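Local coordinates for glyoxalase family protein (Enterococcus faecalis, PDB 2P25), which is of unknown function but belongs to the glyoxalase/bleomycin resistance protein/dioxygenase superfamily, whose fold is built from repeated beta-alpha-beta-beta-beta modules, at residues His7-Ala13 and Glu53-Ser59; Leu74-Ala78 and Leu120-Leu124; Leu27-Arg33 and Leu45-Leu49. All blocks are in the same frame, centred on the assembly; numbering follows the deposited sequence.

Interaction 1 (His7-Ala13 and Glu53-Ser59)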
ATOM      1  N   HIS A   7      -1.548   6.374  -8.097  1.00 20.16           N
ATOM      2  CA  HIS A   7      -1.679   5.697  -9.391  1.00 19.78           C
ATOM      3  C   HIS A   7      -2.082   4.248  -9.139  1.00 19.86           C
ATOM      4  O   HIS A   7      -3.019   3.738  -9.740  1.00 20.49           O
ATOM      5  CB  HIS A   7      -0.355   5.789 -10.190  1.00 19.42           C
ATOM      6  CG  HIS A   7      -0.414   5.170 -11.556  1.00 22.06           C
ATOM      7  ND1 HIS A   7      -0.217   3.822 -11.769  1.00 23.16           N
ATOM      8  CD2 HIS A   7      -0.627   5.715 -12.783  1.00 24.38           C
ATOM      9  CE1 HIS A   7      -0.309   3.557 -13.061  1.00 24.24           C
ATOM     10  NE2 HIS A   7      -0.563   4.690 -13.699  1.00 25.34           N
ATOM     11  N   HIS A   8      -1.389   3.597  -8.216  1.00 18.55           N
ATOM     12  CA  HIS A   8      -1.716   2.219  -7.852  1.00 18.34           C
ATOM     13  C   HIS A   8      -1.003   1.834  -6.571  1.00 18.40           C
ATOM     14  O   HIS A   8      -0.077   2.528  -6.110  1.00 19.76           O
ATOM     15  CB  HIS A   8      -1.355   1.230  -8.980  1.00 18.35           C
ATOM     16  CG  HIS A   8       0.105   1.186  -9.339  1.00 17.88           C
ATOM     17  ND1 HIS A   8       1.009   0.353  -8.718  1.00 22.91           N
ATOM     18  CD2 HIS A   8       0.800   1.845 -10.294  1.00 16.94           C
ATOM     19  CE1 HIS A   8       2.208   0.519  -9.254  1.00 18.30           C
ATOM     20  NE2 HIS A   8       2.107   1.418 -10.218  1.00 20.74           N
ATOM     21  N   VAL A   9      -1.402   0.693  -6.028  1.00 18.84           N
ATOM     22  CA  VAL A   9      -0.708   0.050  -4.937  1.00 18.40           C
ATOM     23  C   VAL A   9      -0.276  -1.312  -5.509  1.00 17.78           C
ATOM     24  O   VAL A   9      -1.040  -1.921  -6.247  1.00 17.81           O
ATOM     25  CB  VAL A   9      -1.658  -0.132  -3.751  1.00 20.42           C
ATOM     26  CG1 VAL A   9      -1.067  -1.021  -2.703  1.00 20.77           C
ATOM     27  CG2 VAL A   9      -1.980   1.232  -3.122  1.00 21.91           C
ATOM     28  N   ALA A  10       0.958  -1.730  -5.248  1.00 16.37           N
ATOM     29  CA  ALA A  10       1.474  -3.041  -5.739  1.00 16.13           C
ATOM     30  C   ALA A  10       1.550  -4.073  -4.620  1.00 16.51           C
ATOM     31  O   ALA A  10       1.906  -3.753  -3.480  1.00 17.54           O
ATOM     32  CB  ALA A  10       2.857  -2.871  -6.345  1.00 17.70           C
ATOM     33  N   ILE A  11       1.242  -5.323  -4.966  1.00 15.20           N
ATOM     34  CA  ILE A  11       1.179  -6.438  -3.996  1.00 15.66           C
ATOM     35  C   ILE A  11       1.952  -7.593  -4.597  1.00 15.21           C
ATOM     36  O   ILE A  11       1.889  -7.815  -5.798  1.00 16.44           O
ATOM     37  CB  ILE A  11      -0.310  -6.869  -3.771  1.00 15.44           C
ATOM     38  CG1 ILE A  11      -1.047  -5.785  -2.970  1.00 16.17           C
ATOM     39  CG2 ILE A  11      -0.415  -8.253  -3.062  1.00 18.06           C
ATOM     40  CD1 ILE A  11      -2.599  -5.908  -3.123  1.00 18.73           C
ATOM     41  N   ASN A  12       2.663  -8.327  -3.739  1.00 15.65           N
ATOM     42  CA  ASN A  12       3.349  -9.581  -4.124  1.00 15.09           C
ATOM     43  C   ASN A  12       2.495 -10.743  -3.627  1.00 15.32           C
ATOM     44  O   ASN A  12       2.151 -10.775  -2.445  1.00 15.27           O
ATOM     45  CB  ASN A  12       4.750  -9.683  -3.465  1.00 15.33           C
ATOM     46  CG  ASN A  12       5.732  -8.649  -3.993  1.00 16.82           C
ATOM     47  OD1 ASN A  12       5.556  -8.129  -5.092  1.00 16.53           O
ATOM     48  ND2 ASN A  12       6.792  -8.353  -3.207  1.00 17.72           N
ATOM     49  N   ALA A  13       2.145 -11.659  -4.539  1.00 14.54           N
ATOM     50  CA  ALA A  13       1.291 -12.802  -4.244  1.00 14.87           C
ATOM     51  C   ALA A  13       1.981 -14.079  -4.699  1.00 16.01           C
ATOM     52  O   ALA A  13       2.854 -14.041  -5.600  1.00 15.87           O
ATOM     53  CB  ALA A  13      -0.066 -12.669  -4.966  1.00 15.92           C
ATOM     54  N   GLU A  53      -6.363   1.419  -8.839  1.00 32.62           N
ATOM     55  CA  GLU A  53      -5.606   0.386  -9.551  1.00 29.91           C
ATOM     56  C   GLU A  53      -4.744  -0.434  -8.606  1.00 27.97           C
ATOM     57  O   GLU A  53      -4.131   0.094  -7.667  1.00 25.08           O
ATOM     58  CB  GLU A  53      -4.768   1.003 -10.661  1.00 30.89           C
ATOM     59  CG  GLU A  53      -4.040   0.002 -11.545  1.00 33.53           C
ATOM     60  CD  GLU A  53      -3.674   0.592 -12.918  1.00 38.68           C
ATOM     61  OE1 GLU A  53      -4.371   1.522 -13.389  1.00 39.97           O
ATOM     62  OE2 GLU A  53      -2.689   0.112 -13.521  1.00 41.48           O
ATOM     63  N   LEU A  54      -4.720  -1.737  -8.852  1.00 25.57           N
ATOM     64  CA  LEU A  54      -3.959  -2.646  -8.016  1.00 24.78           C
ATOM     65  C   LEU A  54      -3.044  -3.435  -8.932  1.00 24.19           C
ATOM     66  O   LEU A  54      -3.509  -4.011  -9.914  1.00 24.80           O
ATOM     67  CB  LEU A  54      -4.941  -3.574  -7.290  1.00 25.57           C
ATOM     68  CG  LEU A  54      -4.710  -4.079  -5.896  1.00 28.85           C
ATOM     69  CD1 LEU A  54      -4.621  -2.908  -4.897  1.00 28.09           C
ATOM     70  CD2 LEU A  54      -5.856  -5.025  -5.577  1.00 26.62           C
ATOM     71  N   GLU A  55      -1.747  -3.417  -8.659  1.00 21.57           N
ATOM     72  CA  GLU A  55      -0.759  -4.156  -9.440  1.00 21.52           C
ATOM     73  C   GLU A  55      -0.262  -5.351  -8.650  1.00 21.72           C
ATOM     74  O   GLU A  55       0.307  -5.172  -7.576  1.00 21.90           O
ATOM     75  CB  GLU A  55       0.395  -3.231  -9.706  1.00 23.25           C
ATOM     76  CG  GLU A  55       1.429  -3.683 -10.642  1.00 26.79           C
ATOM     77  CD  GLU A  55       2.225  -2.493 -11.127  1.00 29.80           C
ATOM     78  OE1 GLU A  55       1.724  -1.723 -11.999  1.00 33.86           O
ATOM     79  OE2 GLU A  55       3.331  -2.316 -10.611  1.00 28.34           O
ATOM     80  N   ILE A  56      -0.441  -6.550  -9.183  1.00 17.80           N
ATOM     81  CA  ILE A  56      -0.078  -7.746  -8.430  1.00 18.32           C
ATOM     82  C   ILE A  56       1.017  -8.488  -9.162  1.00 17.83           C
ATOM     83  O   ILE A  56       0.860  -8.803 -10.354  1.00 18.69           O
ATOM     84  CB  ILE A  56      -1.287  -8.665  -8.185  1.00 17.47           C
ATOM     85  CG1 ILE A  56      -2.473  -7.842  -7.648  1.00 19.94           C
ATOM     86  CG2 ILE A  56      -0.886  -9.814  -7.250  1.00 18.38           C
ATOM     87  CD1 ILE A  56      -3.665  -8.647  -7.248  1.00 23.74           C
ATOM     88  N   PHE A  57       2.120  -8.740  -8.473  1.00 17.10           N
ATOM     89  CA  PHE A  57       3.227  -9.524  -9.006  1.00 16.47           C
ATOM     90  C   PHE A  57       3.092 -10.916  -8.395  1.00 16.51           C
ATOM     91  O   PHE A  57       3.031 -11.034  -7.188  1.00 16.51           O
ATOM     92  CB  PHE A  57       4.572  -8.899  -8.582  1.00 17.27           C
ATOM     93  CG  PHE A  57       4.818  -7.551  -9.215  1.00 18.23           C
ATOM     94  CD1 PHE A  57       5.591  -7.437 -10.371  1.00 21.82           C
ATOM     95  CD2 PHE A  57       4.272  -6.407  -8.650  1.00 19.97           C
ATOM     96  CE1 PHE A  57       5.802  -6.181 -10.959  1.00 21.73           C
ATOM     97  CE2 PHE A  57       4.459  -5.159  -9.236  1.00 22.15           C
ATOM     98  CZ  PHE A  57       5.238  -5.043 -10.377  1.00 21.50           C
ATOM     99  N   ILE A  58       3.012 -11.950  -9.236  1.00 15.13           N
ATOM    100  CA  ILE A  58       2.725 -13.294  -8.761  1.00 16.34           C
ATOM    101  C   ILE A  58       3.932 -14.192  -9.014  1.00 16.83           C
ATOM    102  O   ILE A  58       4.355 -14.357 -10.144  1.00 18.13           O
ATOM    103  CB  ILE A  58       1.475 -13.899  -9.482  1.00 15.60           C
ATOM    104  CG1 ILE A  58       0.272 -12.946  -9.369  1.00 16.14           C
ATOM    105  CG2 ILE A  58       1.099 -15.275  -8.904  1.00 17.97           C
ATOM    106  CD1 ILE A  58      -0.847 -13.255 -10.315  1.00 16.69           C
ATOM    107  N   SER A  59       4.443 -14.811  -7.963  1.00 17.68           N
ATOM    108  CA  SER A  59       5.667 -15.629  -8.065  1.00 18.81           C
ATOM    109  C   SER A  59       5.797 -16.540  -6.851  1.00 19.80           C
ATOM    110  O   SER A  59       5.521 -16.131  -5.727  1.00 19.52           O
ATOM    111  CB  SER A  59       6.902 -14.732  -8.169  1.00 19.64           C
ATOM    112  OG  SER A  59       8.106 -15.498  -8.237  1.00 21.49           O
TER
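Start at Glu53, where the second strand comes alongside the first: its O accepts a somewhat long bond from Val9 N (3.2 Å) and receives the CA-H of His8, while its CB rests 3.4 Å from His7 O. Leu54 points to the opposite face of the sheet from Glu55. Its CD1 lies 4.2 Å from Val9 CB and its CG 3.9 Å from Ile11 CD1, and this apolar layer is continued by Tyr23 of helix 16-26. At Glu55 the backbone bonds twice, N to Val9 O (2.9 Å) and O from Ile11 N (2.8 Å). Its carboxylate comes close to the His8 imidazole, with OE2 3.3 Å from His8 CE1, but the charge is met by Lys44, and His8 NE2 turns instead to Glu123 of the second subunit. This is the parallel pairing of first and last strands in a beta-alpha-beta-beta-beta module, the repeating unit of the glyoxalase fold, with strand order 1-4-3-2. Ile56 returns to the helix side, its CG2 3.7 Å from Ala13 CB. Phe57 then repeats the two-bond pattern, N to Ile11 O at 2.8 Å and O from Ala13 N at 2.9 Å; its ring has Ala10 CB at its edge, 4.0 Å from CE2, on the face where Asn12 bonds to Arg75 of the second subunit. Ile58 sends its CA-H to Ala13 O (3.3 Å) and sets CG1 4.4 Å from Ala13 CB. Last, Ser59 N reaches the same Ala13 O at 2.9 Å as the strand gives way to loop, and Ser59 OG bonds to Gln61 N.

Interaction 2 (Leu74-Ala78 and Leu120-Leu124)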
ATOM      1  N   LEU A  74       5.473  -1.203   3.615  1.00 16.25           N
ATOM      2  CA  LEU A  74       3.997  -1.142   3.589  1.00 15.74           C
ATOM      3  C   LEU A  74       3.389  -2.232   4.468  1.00 17.33           C
ATOM      4  O   LEU A  74       3.802  -3.388   4.411  1.00 18.35           O
ATOM      5  CB  LEU A  74       3.531  -1.258   2.155  1.00 17.04           C
ATOM      6  CG  LEU A  74       3.723   0.037   1.349  1.00 16.38           C
ATOM      7  CD1 LEU A  74       3.711  -0.259  -0.162  1.00 18.10           C
ATOM      8  CD2 LEU A  74       2.601   1.034   1.720  1.00 18.90           C
ATOM      9  N   ARG A  75       2.418  -1.841   5.288  1.00 16.65           N
ATOM     10  CA  ARG A  75       1.843  -2.703   6.320  1.00 16.17           C
ATOM     11  C   ARG A  75       0.466  -3.263   5.926  1.00 17.29           C
ATOM     12  O   ARG A  75       0.222  -4.470   5.994  1.00 18.19           O
ATOM     13  CB  ARG A  75       1.687  -1.875   7.616  1.00 17.01           C
ATOM     14  CG  ARG A  75       1.043  -2.605   8.771  1.00 19.27           C
ATOM     15  CD  ARG A  75       0.923  -1.579   9.900  1.00 19.91           C
ATOM     16  NE  ARG A  75       0.321  -2.082  11.124  1.00 23.77           N
ATOM     17  CZ  ARG A  75       0.922  -2.087  12.325  1.00 25.24           C
ATOM     18  NH1 ARG A  75       2.193  -1.677  12.499  1.00 24.05           N
ATOM     19  NH2 ARG A  75       0.249  -2.550  13.367  1.00 24.22           N
ATOM     20  N   HIS A  76      -0.445  -2.376   5.584  1.00 16.64           N
ATOM     21  CA  HIS A  76      -1.804  -2.816   5.188  1.00 16.61           C
ATOM     22  C   HIS A  76      -2.459  -1.831   4.265  1.00 16.68           C
ATOM     23  O   HIS A  76      -1.974  -0.711   4.095  1.00 15.76           O
ATOM     24  CB  HIS A  76      -2.681  -3.189   6.403  1.00 16.80           C
ATOM     25  CG  HIS A  76      -3.072  -2.031   7.293  1.00 17.73           C
ATOM     26  ND1 HIS A  76      -3.875  -0.993   6.876  1.00 22.69           N
ATOM     27  CD2 HIS A  76      -2.819  -1.804   8.605  1.00 15.55           C
ATOM     28  CE1 HIS A  76      -4.081  -0.160   7.885  1.00 18.12           C
ATOM     29  NE2 HIS A  76      -3.428  -0.619   8.937  1.00 21.38           N
ATOM     30  N   LEU A  77      -3.580  -2.254   3.663  1.00 17.26           N
ATOM     31  CA  LEU A  77      -4.363  -1.386   2.806  1.00 17.97           C
ATOM     32  C   LEU A  77      -5.756  -1.361   3.405  1.00 17.50           C
ATOM     33  O   LEU A  77      -6.242  -2.402   3.823  1.00 17.86           O
ATOM     34  CB  LEU A  77      -4.464  -2.007   1.410  1.00 18.40           C
ATOM     35  CG  LEU A  77      -5.270  -1.312   0.339  1.00 20.76           C
ATOM     36  CD1 LEU A  77      -4.764   0.110   0.117  1.00 23.18           C
ATOM     37  CD2 LEU A  77      -5.114  -2.157  -0.960  1.00 20.57           C
ATOM     38  N   ALA A  78      -6.351  -0.174   3.514  1.00 16.76           N
ATOM     39  CA  ALA A  78      -7.660  -0.047   4.165  1.00 16.79           C
ATOM     40  C   ALA A  78      -8.683   0.452   3.177  1.00 17.30           C
ATOM     41  O   ALA A  78      -8.405   1.412   2.447  1.00 16.75           O
ATOM     42  CB  ALA A  78      -7.551   0.928   5.321  1.00 17.17           C
ATOM     43  N   LEU A 120      -1.944 -10.995   3.701  1.00 17.34           N
ATOM     44  CA  LEU A 120      -1.860  -9.533   3.698  1.00 17.46           C
ATOM     45  C   LEU A 120      -3.059  -8.977   4.447  1.00 17.14           C
ATOM     46  O   LEU A 120      -4.195  -9.296   4.083  1.00 17.15           O
ATOM     47  CB  LEU A 120      -1.872  -8.972   2.270  1.00 17.51           C
ATOM     48  CG  LEU A 120      -1.806  -7.431   2.181  1.00 18.24           C
ATOM     49  CD1 LEU A 120      -0.549  -6.813   2.894  1.00 18.22           C
ATOM     50  CD2 LEU A 120      -1.867  -7.015   0.723  1.00 20.07           C
ATOM     51  N   PRO A 121      -2.835  -8.174   5.509  1.00 17.30           N
ATOM     52  CA  PRO A 121      -3.999  -7.553   6.172  1.00 17.74           C
ATOM     53  C   PRO A 121      -4.672  -6.501   5.304  1.00 18.15           C
ATOM     54  O   PRO A 121      -4.010  -5.594   4.745  1.00 17.72           O
ATOM     55  CB  PRO A 121      -3.398  -6.902   7.444  1.00 18.26           C
ATOM     56  CG  PRO A 121      -2.009  -7.554   7.597  1.00 19.27           C
ATOM     57  CD  PRO A 121      -1.571  -7.837   6.186  1.00 18.20           C
ATOM     58  N   LEU A 122      -6.000  -6.610   5.219  1.00 18.04           N
ATOM     59  CA  LEU A 122      -6.816  -5.668   4.476  1.00 17.34           C
ATOM     60  C   LEU A 122      -7.858  -5.171   5.456  1.00 18.22           C
ATOM     61  O   LEU A 122      -8.589  -5.968   6.063  1.00 19.70           O
ATOM     62  CB  LEU A 122      -7.459  -6.348   3.264  1.00 17.67           C
ATOM     63  CG  LEU A 122      -6.437  -6.886   2.242  1.00 17.07           C
ATOM     64  CD1 LEU A 122      -7.146  -7.745   1.177  1.00 18.41           C
ATOM     65  CD2 LEU A 122      -5.745  -5.669   1.573  1.00 19.31           C
ATOM     66  N   GLU A 123      -7.905  -3.859   5.640  1.00 17.53           N
ATOM     67  CA  GLU A 123      -8.816  -3.293   6.631  1.00 17.57           C
ATOM     68  C   GLU A 123     -10.114  -2.788   6.004  1.00 16.81           C
ATOM     69  O   GLU A 123     -10.101  -2.253   4.897  1.00 17.04           O
ATOM     70  CB  GLU A 123      -8.095  -2.169   7.337  1.00 18.47           C
ATOM     71  CG  GLU A 123      -8.782  -1.602   8.564  1.00 20.87           C
ATOM     72  CD  GLU A 123      -8.079  -0.350   9.047  1.00 24.96           C
ATOM     73  OE1 GLU A 123      -6.914  -0.442   9.463  1.00 29.36           O
ATOM     74  OE2 GLU A 123      -8.652   0.744   8.965  1.00 28.63           O
ATOM     75  N   LEU A 124     -11.216  -2.918   6.747  1.00 16.72           N
ATOM     76  CA  LEU A 124     -12.464  -2.210   6.455  1.00 16.83           C
ATOM     77  C   LEU A 124     -12.636  -1.145   7.519  1.00 17.93           C
ATOM     78  O   LEU A 124     -12.470  -1.417   8.719  1.00 17.26           O
ATOM     79  CB  LEU A 124     -13.647  -3.184   6.520  1.00 17.85           C
ATOM     80  CG  LEU A 124     -13.674  -4.400   5.588  1.00 17.78           C
ATOM     81  CD1 LEU A 124     -14.918  -5.267   5.867  1.00 20.52           C
ATOM     82  CD2 LEU A 124     -13.633  -3.954   4.139  1.00 20.25           C
TER
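Here the first and last strands of the second beta-alpha-beta-beta-beta module run parallel, their short axes 4.7 Å apart and 35° from aligned. Within these two segments one backbone bond joins them, Glu123 N to Leu77 O at 2.9 Å, whereas Leu77 N and Pro121 O, 3.5 Å apart, do not form a hydrogen bond; the ladder goes on past Ala78, where Glu123 bonds to Phe79. Pro121 has no amide hydrogen to offer, and its CD sits 3.8 Å from Arg75 O, which takes a bond from Arg65 instead. Arg75 is all-trans from chi1 to chi3; its CA-to-CB bond leads away from the partner strand, and its end meets Asn12 and the Phe57 ring of the second subunit. His76 CB lies 3.2 Å from Pro121 O and 3.9 Å from Pro121 CB, where the backbone puts it; the p rotamer at chi1 then sets the direction of the ring, which meets Phe113 edge-to-face. Leu77 (t, p) and Leu122 (m, t) share the other face, Leu77 CB lying 3.9 Å from Leu122 CD2, and Leu122 goes on to pack on Phe22 of helix 16-26. Glu123 is extended, t at both chi1 and chi2, so its carboxylate stands well off the sheet and OE2 reaches His8 NE2 of the second subunit. At its base, Glu123 CB packs 3.7 Å from Ala78 CB.

Interaction 3 (Leu27-Arg33 and Leu45-Leu49)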
ATOM      1  N   LEU A  27     -13.475  -9.831  -4.585  1.00 22.79           N
ATOM      2  CA  LEU A  27     -13.402  -8.390  -4.351  1.00 23.53           C
ATOM      3  C   LEU A  27     -13.928  -7.577  -5.539  1.00 23.81           C
ATOM      4  O   LEU A  27     -14.208  -6.378  -5.397  1.00 24.93           O
ATOM      5  CB  LEU A  27     -11.970  -7.960  -4.003  1.00 23.39           C
ATOM      6  CG  LEU A  27     -11.689  -7.878  -2.488  1.00 25.76           C
ATOM      7  CD1 LEU A  27     -12.381  -8.963  -1.670  1.00 26.82           C
ATOM      8  CD2 LEU A  27     -10.255  -7.758  -2.152  1.00 20.32           C
ATOM      9  N   GLY A  28     -14.047  -8.229  -6.694  1.00 23.46           N
ATOM     10  CA  GLY A  28     -14.674  -7.609  -7.861  1.00 23.57           C
ATOM     11  C   GLY A  28     -13.800  -6.666  -8.654  1.00 24.17           C
ATOM     12  O   GLY A  28     -14.308  -5.823  -9.413  1.00 24.29           O
ATOM     13  N   PHE A  29     -12.483  -6.792  -8.512  1.00 22.67           N
ATOM     14  CA  PHE A  29     -11.582  -6.062  -9.374  1.00 23.46           C
ATOM     15  C   PHE A  29     -11.718  -6.661 -10.773  1.00 23.84           C
ATOM     16  O   PHE A  29     -12.056  -7.850 -10.924  1.00 23.80           O
ATOM     17  CB  PHE A  29     -10.156  -6.165  -8.852  1.00 23.77           C
ATOM     18  CG  PHE A  29      -9.867  -5.220  -7.747  1.00 25.57           C
ATOM     19  CD1 PHE A  29      -9.368  -3.940  -8.024  1.00 29.60           C
ATOM     20  CD2 PHE A  29     -10.077  -5.594  -6.428  1.00 28.36           C
ATOM     21  CE1 PHE A  29      -9.074  -3.042  -7.000  1.00 29.95           C
ATOM     22  CE2 PHE A  29      -9.782  -4.700  -5.372  1.00 30.05           C
ATOM     23  CZ  PHE A  29      -9.290  -3.421  -5.668  1.00 30.26           C
ATOM     24  N   GLU A  30     -11.552  -5.821 -11.784  1.00 22.71           N
ATOM     25  CA  GLU A  30     -11.535  -6.295 -13.154  1.00 24.17           C
ATOM     26  C   GLU A  30     -10.102  -6.336 -13.651  1.00 21.84           C
ATOM     27  O   GLU A  30      -9.273  -5.512 -13.255  1.00 21.21           O
ATOM     28  CB  GLU A  30     -12.376  -5.364 -14.033  1.00 23.29           C
ATOM     29  CG  GLU A  30     -13.893  -5.514 -13.771  1.00 27.84           C
ATOM     30  CD  GLU A  30     -14.726  -4.444 -14.447  1.00 29.52           C
ATOM     31  OE1 GLU A  30     -14.196  -3.745 -15.348  1.00 36.46           O
ATOM     32  OE2 GLU A  30     -15.929  -4.312 -14.082  1.00 36.39           O
ATOM     33  N   VAL A  31      -9.808  -7.264 -14.562  1.00 20.47           N
ATOM     34  CA  VAL A  31      -8.472  -7.282 -15.157  1.00 19.02           C
ATOM     35  C   VAL A  31      -8.293  -6.109 -16.129  1.00 18.90           C
ATOM     36  O   VAL A  31      -9.111  -5.896 -17.038  1.00 18.97           O
ATOM     37  CB  VAL A  31      -8.191  -8.619 -15.896  1.00 18.68           C
ATOM     38  CG1 VAL A  31      -6.859  -8.536 -16.631  1.00 17.79           C
ATOM     39  CG2 VAL A  31      -8.208  -9.790 -14.913  1.00 17.93           C
ATOM     40  N   LEU A  32      -7.238  -5.337 -15.911  1.00 18.84           N
ATOM     41  CA  LEU A  32      -6.806  -4.296 -16.838  1.00 20.02           C
ATOM     42  C   LEU A  32      -5.777  -4.854 -17.808  1.00 20.44           C
ATOM     43  O   LEU A  32      -5.898  -4.677 -19.017  1.00 20.45           O
ATOM     44  CB  LEU A  32      -6.205  -3.120 -16.067  1.00 20.93           C
ATOM     45  CG  LEU A  32      -5.811  -1.888 -16.863  1.00 24.63           C
ATOM     46  CD1 LEU A  32      -7.042  -1.313 -17.537  1.00 28.19           C
ATOM     47  CD2 LEU A  32      -5.204  -0.882 -15.882  1.00 28.07           C
ATOM     48  N   ARG A  33      -4.751  -5.510 -17.271  1.00 19.41           N
ATOM     49  CA  ARG A  33      -3.759  -6.179 -18.099  1.00 20.59           C
ATOM     50  C   ARG A  33      -3.156  -7.374 -17.373  1.00 19.33           C
ATOM     51  O   ARG A  33      -3.143  -7.411 -16.150  1.00 18.44           O
ATOM     52  CB  ARG A  33      -2.703  -5.193 -18.653  1.00 21.34           C
ATOM     53  CG  ARG A  33      -1.729  -4.620 -17.682  1.00 24.79           C
ATOM     54  CD  ARG A  33      -0.810  -3.586 -18.402  1.00 25.55           C
ATOM     55  NE  ARG A  33      -1.561  -2.411 -18.846  1.00 29.62           N
ATOM     56  CZ  ARG A  33      -1.963  -1.424 -18.033  1.00 32.52           C
ATOM     57  NH1 ARG A  33      -2.646  -0.397 -18.526  1.00 34.06           N
ATOM     58  NH2 ARG A  33      -1.683  -1.454 -16.730  1.00 33.12           N
ATOM     59  N   LEU A  45      -0.097  -8.740 -12.978  1.00 19.88           N
ATOM     60  CA  LEU A  45      -1.536  -8.620 -13.171  1.00 20.27           C
ATOM     61  C   LEU A  45      -1.978  -7.258 -12.666  1.00 21.45           C
ATOM     62  O   LEU A  45      -1.825  -6.973 -11.454  1.00 22.14           O
ATOM     63  CB  LEU A  45      -2.224  -9.772 -12.404  1.00 20.44           C
ATOM     64  CG  LEU A  45      -3.739  -9.907 -12.424  1.00 22.81           C
ATOM     65  CD1 LEU A  45      -4.272 -10.123 -13.876  1.00 21.37           C
ATOM     66  CD2 LEU A  45      -4.216 -10.996 -11.475  1.00 20.75           C
ATOM     67  N   ASP A  46      -2.432  -6.392 -13.580  1.00 20.27           N
ATOM     68  CA  ASP A  46      -2.979  -5.067 -13.209  1.00 20.67           C
ATOM     69  C   ASP A  46      -4.505  -5.116 -13.158  1.00 20.43           C
ATOM     70  O   ASP A  46      -5.155  -5.539 -14.105  1.00 19.51           O
ATOM     71  CB  ASP A  46      -2.548  -3.959 -14.177  1.00 21.39           C
ATOM     72  CG  ASP A  46      -1.042  -3.697 -14.151  1.00 25.08           C
ATOM     73  OD1 ASP A  46      -0.488  -3.515 -13.061  1.00 28.47           O
ATOM     74  OD2 ASP A  46      -0.422  -3.633 -15.226  1.00 29.42           O
ATOM     75  N   LEU A  47      -5.059  -4.657 -12.043  1.00 19.99           N
ATOM     76  CA  LEU A  47      -6.501  -4.765 -11.778  1.00 20.60           C
ATOM     77  C   LEU A  47      -7.078  -3.389 -11.509  1.00 22.35           C
ATOM     78  O   LEU A  47      -6.397  -2.518 -10.973  1.00 22.18           O
ATOM     79  CB  LEU A  47      -6.748  -5.642 -10.545  1.00 19.89           C
ATOM     80  CG  LEU A  47      -6.212  -7.078 -10.555  1.00 19.69           C
ATOM     81  CD1 LEU A  47      -6.560  -7.835  -9.292  1.00 18.35           C
ATOM     82  CD2 LEU A  47      -6.722  -7.844 -11.785  1.00 19.31           C
ATOM     83  N   LYS A  48      -8.344  -3.207 -11.857  1.00 24.38           N
ATOM     84  CA  LYS A  48      -8.958  -1.911 -11.735  1.00 28.83           C
ATOM     85  C   LYS A  48     -10.288  -2.123 -11.039  1.00 30.67           C
ATOM     86  O   LYS A  48     -11.058  -3.002 -11.444  1.00 30.76           O
ATOM     87  CB  LYS A  48      -9.227  -1.351 -13.135  1.00 30.01           C
ATOM     88  CG  LYS A  48      -9.493   0.152 -13.218  1.00 33.67           C
ATOM     89  CD  LYS A  48      -8.198   0.915 -13.522  1.00 38.56           C
ATOM     90  CE  LYS A  48      -8.465   2.396 -13.742  1.00 40.78           C
ATOM     91  NZ  LYS A  48      -8.777   3.060 -12.442  1.00 42.33           N
ATOM     92  N   LEU A  49     -10.550  -1.340  -9.996  1.00 32.23           N
ATOM     93  CA  LEU A  49     -11.945  -1.123  -9.571  1.00 32.69           C
ATOM     94  C   LEU A  49     -12.232   0.354  -9.363  1.00 33.45           C
ATOM     95  O   LEU A  49     -11.629   1.005  -8.502  1.00 31.53           O
ATOM     96  CB  LEU A  49     -12.308  -1.927  -8.315  1.00 33.08           C
ATOM     97  CG  LEU A  49     -13.783  -1.842  -7.867  1.00 32.86           C
ATOM     98  CD1 LEU A  49     -14.758  -2.429  -8.896  1.00 32.65           C
ATOM     99  CD2 LEU A  49     -13.986  -2.512  -6.534  1.00 33.26           C
TER
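Backbone donors and acceptors account for most of this antiparallel hairpin. Glu30 and Lys48 make a hydrogen-bonded pair, Glu30 N to Lys48 O and Lys48 N to Glu30 O, each 2.9 Å. Beyond the non-hydrogen-bonded pair Val31-Leu47 the register slips by one in a classic beta bulge: Leu32 N (2.8 Å) and Arg33 N (3.2 Å) both donate to Asp46 O, and Asp46 N answers to Arg33 O at 2.9 Å. The bulge leaves Arg33 on the same face as Asp46, where Arg33 NH2 forms a salt bridge to Asp46 OD2 at 2.9 Å; that oxygen also pairs with Lys44. Lys48 NZ turns off to Gly50 O. Ahead of the strand the contact is apolar: Leu49 CB makes a CH-pi contact over the Phe29 ring, 4.0 Å from its centroid, and Phe29 CB meets Leu47 CB at 3.8 Å. Gly28, with positive phi, leads the chain out of helix 16-26 into the hairpin. Leu47 packs back on Tyr23 and Val24 of that helix, and on its other edge strand 42-49 bonds to strand 52-58, pairing Leu45 with Ile56 and Leu47 with Leu54.

Overall arrangement
Interactions 1 and 3 belong to one sheet: strand 42-49 of interaction 3 bonds directly to strand 52-58 of interaction 1, Ile56 N lying 2.7 Å from Leu45 O. Interaction 2 is the counterpart of interaction 1 in the other sheet, and the two meet through apolar side chains, Leu54 CD1 being 4.0 Å from Leu77 CD2. Both are buried and joined to the second subunit by antiparallel beta ladders, strand 6-13 of one chain beside strand 73-80 of the other. Interaction 1 has the regular ladder; interaction 2 is the smaller parallel pairing, one backbone bond inside its segments, the polar ends of Arg75 and Glu123 spent on the second subunit. Interaction 3, partly exposed at the sheet's outer edge, adds a bulge and a salt bridge.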